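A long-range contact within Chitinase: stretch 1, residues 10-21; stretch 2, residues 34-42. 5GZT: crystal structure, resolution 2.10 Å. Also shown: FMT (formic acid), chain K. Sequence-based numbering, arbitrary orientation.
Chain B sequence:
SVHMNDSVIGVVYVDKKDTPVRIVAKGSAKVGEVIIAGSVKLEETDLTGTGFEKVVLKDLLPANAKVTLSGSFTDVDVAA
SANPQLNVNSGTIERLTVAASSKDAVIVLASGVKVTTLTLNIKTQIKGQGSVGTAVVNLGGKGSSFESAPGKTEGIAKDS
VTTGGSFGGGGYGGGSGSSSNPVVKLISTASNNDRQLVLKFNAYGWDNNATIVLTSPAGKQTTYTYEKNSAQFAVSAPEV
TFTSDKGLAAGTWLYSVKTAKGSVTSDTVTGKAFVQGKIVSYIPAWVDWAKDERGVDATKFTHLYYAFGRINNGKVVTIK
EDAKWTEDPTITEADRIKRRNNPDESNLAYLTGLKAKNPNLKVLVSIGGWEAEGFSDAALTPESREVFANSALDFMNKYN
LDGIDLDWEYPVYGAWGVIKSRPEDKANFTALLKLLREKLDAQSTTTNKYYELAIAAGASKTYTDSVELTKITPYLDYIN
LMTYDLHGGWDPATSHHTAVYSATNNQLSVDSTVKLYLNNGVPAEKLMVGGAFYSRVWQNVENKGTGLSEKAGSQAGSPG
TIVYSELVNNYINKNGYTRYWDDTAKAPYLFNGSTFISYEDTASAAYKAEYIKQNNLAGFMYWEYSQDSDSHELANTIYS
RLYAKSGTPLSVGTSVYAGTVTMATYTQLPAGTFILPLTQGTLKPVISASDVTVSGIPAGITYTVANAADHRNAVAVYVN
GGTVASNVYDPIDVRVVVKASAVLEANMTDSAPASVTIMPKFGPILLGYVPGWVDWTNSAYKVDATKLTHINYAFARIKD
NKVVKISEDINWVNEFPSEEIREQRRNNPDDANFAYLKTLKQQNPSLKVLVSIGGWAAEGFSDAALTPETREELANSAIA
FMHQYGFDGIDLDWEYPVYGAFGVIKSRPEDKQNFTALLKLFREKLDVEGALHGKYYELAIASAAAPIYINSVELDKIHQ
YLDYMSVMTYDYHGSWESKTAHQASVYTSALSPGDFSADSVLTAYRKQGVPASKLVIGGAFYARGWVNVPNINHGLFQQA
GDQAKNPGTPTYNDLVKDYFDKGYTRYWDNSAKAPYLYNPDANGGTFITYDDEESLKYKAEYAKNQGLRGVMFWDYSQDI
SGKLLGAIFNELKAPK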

ATOM      1  N   GLY B  10     -51.157  41.615 -23.152  1.00 70.07           N
ATOM      2  CA  GLY B  10     -50.865  41.596 -21.732  1.00 71.56           C
ATOM      3  C   GLY B  10     -51.895  40.719 -21.067  1.00 73.44           C
ATOM      4  O   GLY B  10     -52.271  39.635 -21.582  1.00 61.45           O
ATOM      5  N   VAL B  11     -52.351  41.187 -19.915  1.00 69.56           N
ATOM      6  CA  VAL B  11     -53.410  40.511 -19.187  1.00 66.27           C
ATOM      7  C   VAL B  11     -54.630  40.423 -20.111  1.00 67.24           C
ATOM      8  O   VAL B  11     -54.883  41.341 -20.884  1.00 59.25           O
ATOM      9  CB  VAL B  11     -53.736  41.248 -17.861  1.00 64.95           C
ATOM     10  CG1 VAL B  11     -55.067  40.775 -17.240  1.00 59.22           C
ATOM     11  CG2 VAL B  11     -52.569  41.097 -16.891  1.00 64.31           C
ATOM     12  N   VAL B  12     -55.350  39.301 -20.025  1.00 64.54           N
ATOM     13  CA  VAL B  12     -56.549  39.015 -20.813  1.00 61.18           C
ATOM     14  C   VAL B  12     -57.649  38.592 -19.856  1.00 60.66           C
ATOM     15  O   VAL B  12     -57.418  37.741 -19.021  1.00 73.26           O
ATOM     16  CB  VAL B  12     -56.306  37.828 -21.796  1.00 62.99           C
ATOM     17  CG1 VAL B  12     -57.541  37.581 -22.669  1.00 60.48           C
ATOM     18  CG2 VAL B  12     -55.037  38.027 -22.616  1.00 54.39           C
ATOM     19  N   TYR B  13     -58.839  39.159 -19.972  1.00 58.93           N
ATOM     20  CA  TYR B  13     -59.986  38.777 -19.133  1.00 58.87           C
ATOM     21  C   TYR B  13     -61.105  38.241 -20.035  1.00 60.98           C
ATOM     22  O   TYR B  13     -61.490  38.892 -20.995  1.00 63.66           O
ATOM     23  CB  TYR B  13     -60.484  39.979 -18.312  1.00 58.85           C
ATOM     24  CG  TYR B  13     -61.651  39.686 -17.386  1.00 62.05           C
ATOM     25  CD1 TYR B  13     -61.443  39.132 -16.111  1.00 61.97           C
ATOM     26  CD2 TYR B  13     -62.965  40.005 -17.761  1.00 62.83           C
ATOM     27  CE1 TYR B  13     -62.509  38.867 -15.258  1.00 66.77           C
ATOM     28  CE2 TYR B  13     -64.040  39.754 -16.911  1.00 63.54           C
ATOM     29  CZ  TYR B  13     -63.815  39.190 -15.666  1.00 66.45           C
ATOM     30  OH  TYR B  13     -64.892  38.921 -14.840  1.00 65.73           O
ATOM     31  N   VAL B  14     -61.643  37.073 -19.713  1.00 55.26           N
ATOM     32  CA  VAL B  14     -62.615  36.431 -20.554  1.00 55.28           C
ATOM     33  C   VAL B  14     -63.877  36.309 -19.733  1.00 59.71           C
ATOM     34  O   VAL B  14     -63.893  35.585 -18.752  1.00 60.12           O
ATOM     35  CB  VAL B  14     -62.115  35.042 -21.044  1.00 52.29           C
ATOM     36  CG1 VAL B  14     -63.186  34.296 -21.863  1.00 49.33           C
ATOM     37  CG2 VAL B  14     -60.822  35.178 -21.834  1.00 46.89           C
ATOM     38  N   ASP B  15     -64.926  37.032 -20.129  1.00 65.03           N
ATOM     39  CA  ASP B  15     -66.280  36.838 -19.569  1.00 67.43           C
ATOM     40  C   ASP B  15     -67.282  36.489 -20.660  1.00 65.53           C
ATOM     41  O   ASP B  15     -68.479  36.817 -20.553  1.00 71.33           O
ATOM     42  CB  ASP B  15     -66.750  38.063 -18.772  1.00 75.12           C
ATOM     43  CG  ASP B  15     -66.718  39.370 -19.583  1.00 80.87           C
ATOM     44  OD1 ASP B  15     -66.164  39.393 -20.721  1.00 84.94           O
ATOM     45  OD2 ASP B  15     -67.232  40.384 -19.052  1.00 74.37           O
ATOM     46  N   LYS B  16     -66.793  35.797 -21.688  1.00 64.72           N
ATOM     47  CA  LYS B  16     -67.651  35.252 -22.734  1.00 66.97           C
ATOM     48  C   LYS B  16     -68.765  34.403 -22.143  1.00 65.24           C
ATOM     49  O   LYS B  16     -68.514  33.448 -21.408  1.00 72.85           O
ATOM     50  CB  LYS B  16     -66.862  34.367 -23.701  1.00 67.59           C
ATOM     51  CG  LYS B  16     -67.750  33.671 -24.747  1.00 66.92           C
ATOM     52  CD  LYS B  16     -68.368  34.714 -25.692  1.00 67.34           C
ATOM     53  CE  LYS B  16     -68.681  34.162 -27.062  1.00 62.48           C
ATOM     54  NZ  LYS B  16     -69.846  33.256 -27.054  1.00 60.22           N
ATOM     55  N   LYS B  17     -69.984  34.685 -22.560  1.00 63.64           N
ATOM     56  CA  LYS B  17     -71.147  33.998 -22.048  1.00 65.21           C
ATOM     57  C   LYS B  17     -71.536  32.818 -22.955  1.00 62.76           C
ATOM     58  O   LYS B  17     -71.246  32.815 -24.153  1.00 60.91           O
ATOM     59  CB  LYS B  17     -72.282  35.008 -21.924  1.00 73.47           C
ATOM     60  CG  LYS B  17     -71.797  36.354 -21.397  1.00 80.02           C
ATOM     61  CD  LYS B  17     -72.943  37.230 -20.935  1.00 86.74           C
ATOM     62  CE  LYS B  17     -72.449  38.315 -20.000  1.00 90.56           C
ATOM     63  NZ  LYS B  17     -73.623  38.886 -19.293  1.00 96.34           N
ATOM     64  N   ASP B  18     -72.138  31.798 -22.344  1.00 67.25           N
ATOM     65  CA  ASP B  18     -72.925  30.725 -23.015  1.00 69.18           C
ATOM     66  C   ASP B  18     -72.198  29.677 -23.859  1.00 63.98           C
ATOM     67  O   ASP B  18     -72.474  28.504 -23.699  1.00 72.03           O
ATOM     68  CB  ASP B  18     -74.084  31.323 -23.824  1.00 76.63           C
ATOM     69  CG  ASP B  18     -75.094  32.022 -22.947  1.00 79.40           C
ATOM     70  OD1 ASP B  18     -75.808  31.304 -22.212  1.00 85.65           O
ATOM     71  OD2 ASP B  18     -75.161  33.273 -22.983  1.00 86.34           O
ATOM     72  N   THR B  19     -71.352  30.085 -24.800  1.00 63.40           N
ATOM     73  CA  THR B  19     -70.491  29.138 -25.528  1.00 60.06           C
ATOM     74  C   THR B  19     -69.128  29.745 -25.700  1.00 61.72           C
ATOM     75  O   THR B  19     -68.963  30.969 -25.650  1.00 55.85           O
ATOM     76  CB  THR B  19     -71.024  28.741 -26.921  1.00 60.31           C
ATOM     77  OG1 THR B  19     -71.187  29.920 -27.735  1.00 52.00           O
ATOM     78  CG2 THR B  19     -72.337  27.962 -26.776  1.00 55.66           C
ATOM     79  N   PRO B  20     -68.135  28.883 -25.894  1.00 62.86           N
ATOM     80  CA  PRO B  20     -66.797  29.411 -25.784  1.00 63.41           C
ATOM     81  C   PRO B  20     -66.303  30.266 -26.965  1.00 63.30           C
ATOM     82  O   PRO B  20     -66.672  30.027 -28.104  1.00 69.67           O
ATOM     83  CB  PRO B  20     -65.926  28.136 -25.618  1.00 67.08           C
ATOM     84  CG  PRO B  20     -66.753  27.012 -26.122  1.00 65.37           C
ATOM     85  CD  PRO B  20     -68.175  27.404 -25.854  1.00 63.01           C
ATOM     86  N   VAL B  21     -65.472  31.251 -26.651  1.00 53.25           N
ATOM     87  CA  VAL B  21     -64.563  31.833 -27.600  1.00 57.30           C
ATOM     88  C   VAL B  21     -63.340  30.955 -27.688  1.00 55.70           C
ATOM     89  O   VAL B  21     -62.756  30.599 -26.644  1.00 53.07           O
ATOM     90  CB  VAL B  21     -64.012  33.217 -27.136  1.00 63.31           C
ATOM     91  CG1 VAL B  21     -62.973  33.746 -28.127  1.00 64.56           C
ATOM     92  CG2 VAL B  21     -65.142  34.204 -26.976  1.00 77.04           C
ATOM     93  N   VAL B  34     -54.052  35.020 -18.515  1.00 50.16           N
ATOM     94  CA  VAL B  34     -55.469  34.871 -18.877  1.00 46.45           C
ATOM     95  C   VAL B  34     -56.370  34.600 -17.654  1.00 44.55           C
ATOM     96  O   VAL B  34     -56.219  33.574 -16.969  1.00 53.47           O
ATOM     97  CB  VAL B  34     -55.655  33.699 -19.890  1.00 43.01           C
ATOM     98  CG1 VAL B  34     -57.084  33.667 -20.417  1.00 40.71           C
ATOM     99  CG2 VAL B  34     -54.612  33.745 -21.006  1.00 47.76           C
ATOM    100  N   ILE B  35     -57.348  35.457 -17.403  1.00 40.12           N
ATOM    101  CA  ILE B  35     -58.233  35.323 -16.269  1.00 41.19           C
ATOM    102  C   ILE B  35     -59.537  34.923 -16.851  1.00 42.61           C
ATOM    103  O   ILE B  35     -60.111  35.680 -17.646  1.00 44.17           O
ATOM    104  CB  ILE B  35     -58.457  36.684 -15.493  1.00 51.26           C
ATOM    105  CG1 ILE B  35     -57.211  37.121 -14.737  1.00 54.11           C
ATOM    106  CG2 ILE B  35     -59.605  36.570 -14.507  1.00 47.84           C
ATOM    107  CD1 ILE B  35     -56.219  37.824 -15.620  1.00 60.37           C
ATOM    108  N   ILE B  36     -60.054  33.788 -16.403  1.00 48.27           N
ATOM    109  CA  ILE B  36     -61.236  33.171 -16.979  1.00 46.83           C
ATOM    110  C   ILE B  36     -62.445  33.317 -16.085  1.00 49.23           C
ATOM    111  O   ILE B  36     -62.517  32.743 -14.969  1.00 41.75           O
ATOM    112  CB  ILE B  36     -60.992  31.679 -17.365  1.00 43.82           C
ATOM    113  CG1 ILE B  36     -59.804  31.609 -18.331  1.00 41.10           C
ATOM    114  CG2 ILE B  36     -62.242  31.088 -17.963  1.00 39.78           C
ATOM    115  CD1 ILE B  36     -59.508  30.246 -18.902  1.00 41.34           C
ATOM    116  N   ALA B  37     -63.420  34.071 -16.614  1.00 50.94           N
ATOM    117  CA  ALA B  37     -64.739  34.229 -16.015  1.00 54.41           C
ATOM    118  C   ALA B  37     -65.800  33.837 -17.033  1.00 56.96           C
ATOM    119  O   ALA B  37     -66.967  34.223 -16.901  1.00 52.23           O
ATOM    120  CB  ALA B  37     -64.950  35.678 -15.562  1.00 56.18           C
ATOM    121  N   GLY B  38     -65.398  33.095 -18.058  1.00 52.94           N
ATOM    122  CA  GLY B  38     -66.370  32.487 -18.932  1.00 49.76           C
ATOM    123  C   GLY B  38     -65.812  31.353 -19.755  1.00 46.68           C
ATOM    124  O   GLY B  38     -64.717  30.869 -19.510  1.00 43.88           O
ATOM    125  N   SER B  39     -66.612  30.953 -20.736  1.00 44.78           N
ATOM    126  CA  SER B  39     -66.337  29.846 -21.596  1.00 46.25           C
ATOM    127  C   SER B  39     -65.335  30.251 -22.649  1.00 49.05           C
ATOM    128  O   SER B  39     -65.418  31.351 -23.243  1.00 51.24           O
ATOM    129  CB  SER B  39     -67.624  29.331 -22.202  1.00 50.11           C
ATOM    130  OG  SER B  39     -68.452  28.876 -21.145  1.00 47.01           O
ATOM    131  N   VAL B  40     -64.359  29.372 -22.842  1.00 40.93           N
ATOM    132  CA  VAL B  40     -63.158  29.699 -23.593  1.00 43.28           C
ATOM    133  C   VAL B  40     -62.352  28.448 -24.042  1.00 43.67           C
ATOM    134  O   VAL B  40     -62.429  27.390 -23.423  1.00 41.59           O
ATOM    135  CB  VAL B  40     -62.255  30.641 -22.777  1.00 45.24           C
ATOM    136  CG1 VAL B  40     -61.568  29.878 -21.615  1.00 50.38           C
ATOM    137  CG2 VAL B  40     -61.217  31.327 -23.657  1.00 44.27           C
ATOM    138  N   LYS B  41     -61.564  28.598 -25.105  1.00 45.78           N
ATOM    139  CA  LYS B  41     -60.580  27.601 -25.477  1.00 44.77           C
ATOM    140  C   LYS B  41     -59.298  28.295 -25.883  1.00 48.95           C
ATOM    141  O   LYS B  41     -59.285  29.029 -26.862  1.00 58.56           O
ATOM    142  CB  LYS B  41     -61.150  26.696 -26.572  1.00 44.78           C
ATOM    143  CG  LYS B  41     -60.178  25.703 -27.204  1.00 49.39           C
ATOM    144  CD  LYS B  41     -60.989  24.608 -27.898  1.00 50.70           C
ATOM    145  CE  LYS B  41     -60.196  23.801 -28.895  1.00 48.67           C
ATOM    146  NZ  LYS B  41     -58.838  23.426 -28.437  1.00 49.11           N
ATOM    147  N   LEU B  42     -58.225  28.111 -25.111  1.00 44.42           N
ATOM    148  CA  LEU B  42     -56.923  28.656 -25.466  1.00 41.44           C
ATOM    149  C   LEU B  42     -56.271  27.591 -26.281  1.00 45.42           C
ATOM    150  O   LEU B  42     -56.350  26.376 -25.946  1.00 38.83           O
ATOM    151  CB  LEU B  42     -56.053  28.992 -24.253  1.00 37.08           C
ATOM    152  CG  LEU B  42     -56.722  29.883 -23.192  1.00 44.56           C
ATOM    153  CD1 LEU B  42     -55.715  30.415 -22.173  1.00 46.87           C
ATOM    154  CD2 LEU B  42     -57.513  31.055 -23.763  1.00 47.86           C
TER
HETATM  155  C   FMT K4009     -57.495  20.457 -29.530  1.00 67.79           C
HETATM  156  O1  FMT K4009     -58.511  20.934 -28.994  1.00 56.97           O
HETATM  157  O2  FMT K4009     -56.252  20.604 -29.014  1.00 51.54           O

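The polar framework of this contact is entirely backbone, laid out as two parallel pairings, separated by irregular segments in both stretches. In the first, Val 12 O accepts a hydrogen bond from Ile 35 N (2.8 Å, nearly straight at 169°), and Ile 35 O accepts one from Val 14 N (2.9 Å). Ile 35 thus turns both its backbone N-H and its C=O to the partner strand, the usual parallel pattern in which one residue spans two neighbours of its opposite. Val 14 O continues the ladder by accepting from Ala 37 N at 2.7 Å; Gly 38 N also lies 3.0 Å from Val 14 O, but the angle is too poor for a hydrogen bond.

Past the strands both stretches leave the regular pattern but meet again around Lys 16, Gly 38 and Ser 39. Ser 39 N donates to Lys 16 O at 3.2 Å, and Gly 38 CA makes a CA-H...O contact with the same Lys 16 O at 3.4 Å. The lack of a side chain matters here: a CB on Gly 38 would fall 2.2 Å from Lys 16 O. Within its own loop, Lys 16 NZ hydrogen-bonds to Thr 19 O (2.8 Å), spanning the excursion before the second pairing. There Lys 41 N donates to Val 21 O at 2.8 Å, while the bond from Val 21 N to Ser 39 O is weak at 3.4 Å.

Side chains then sort by sheet face. Val 12, Val 14, Val 34 and Val 40 share one buried face, where Val 14 CG1 meets Val 40 CB at 3.9 Å and Val 14 CG2 meets Val 34 CG1 at 4.3 Å, so one valine bridges both pairings. On the other face, partly exposed, Tyr 13 CD1 packs 3.5 Å from Ile 35 CG2, and the ring reaches on to Ala 37, with CZ of Tyr 13 3.7 Å from CB of Ala 37.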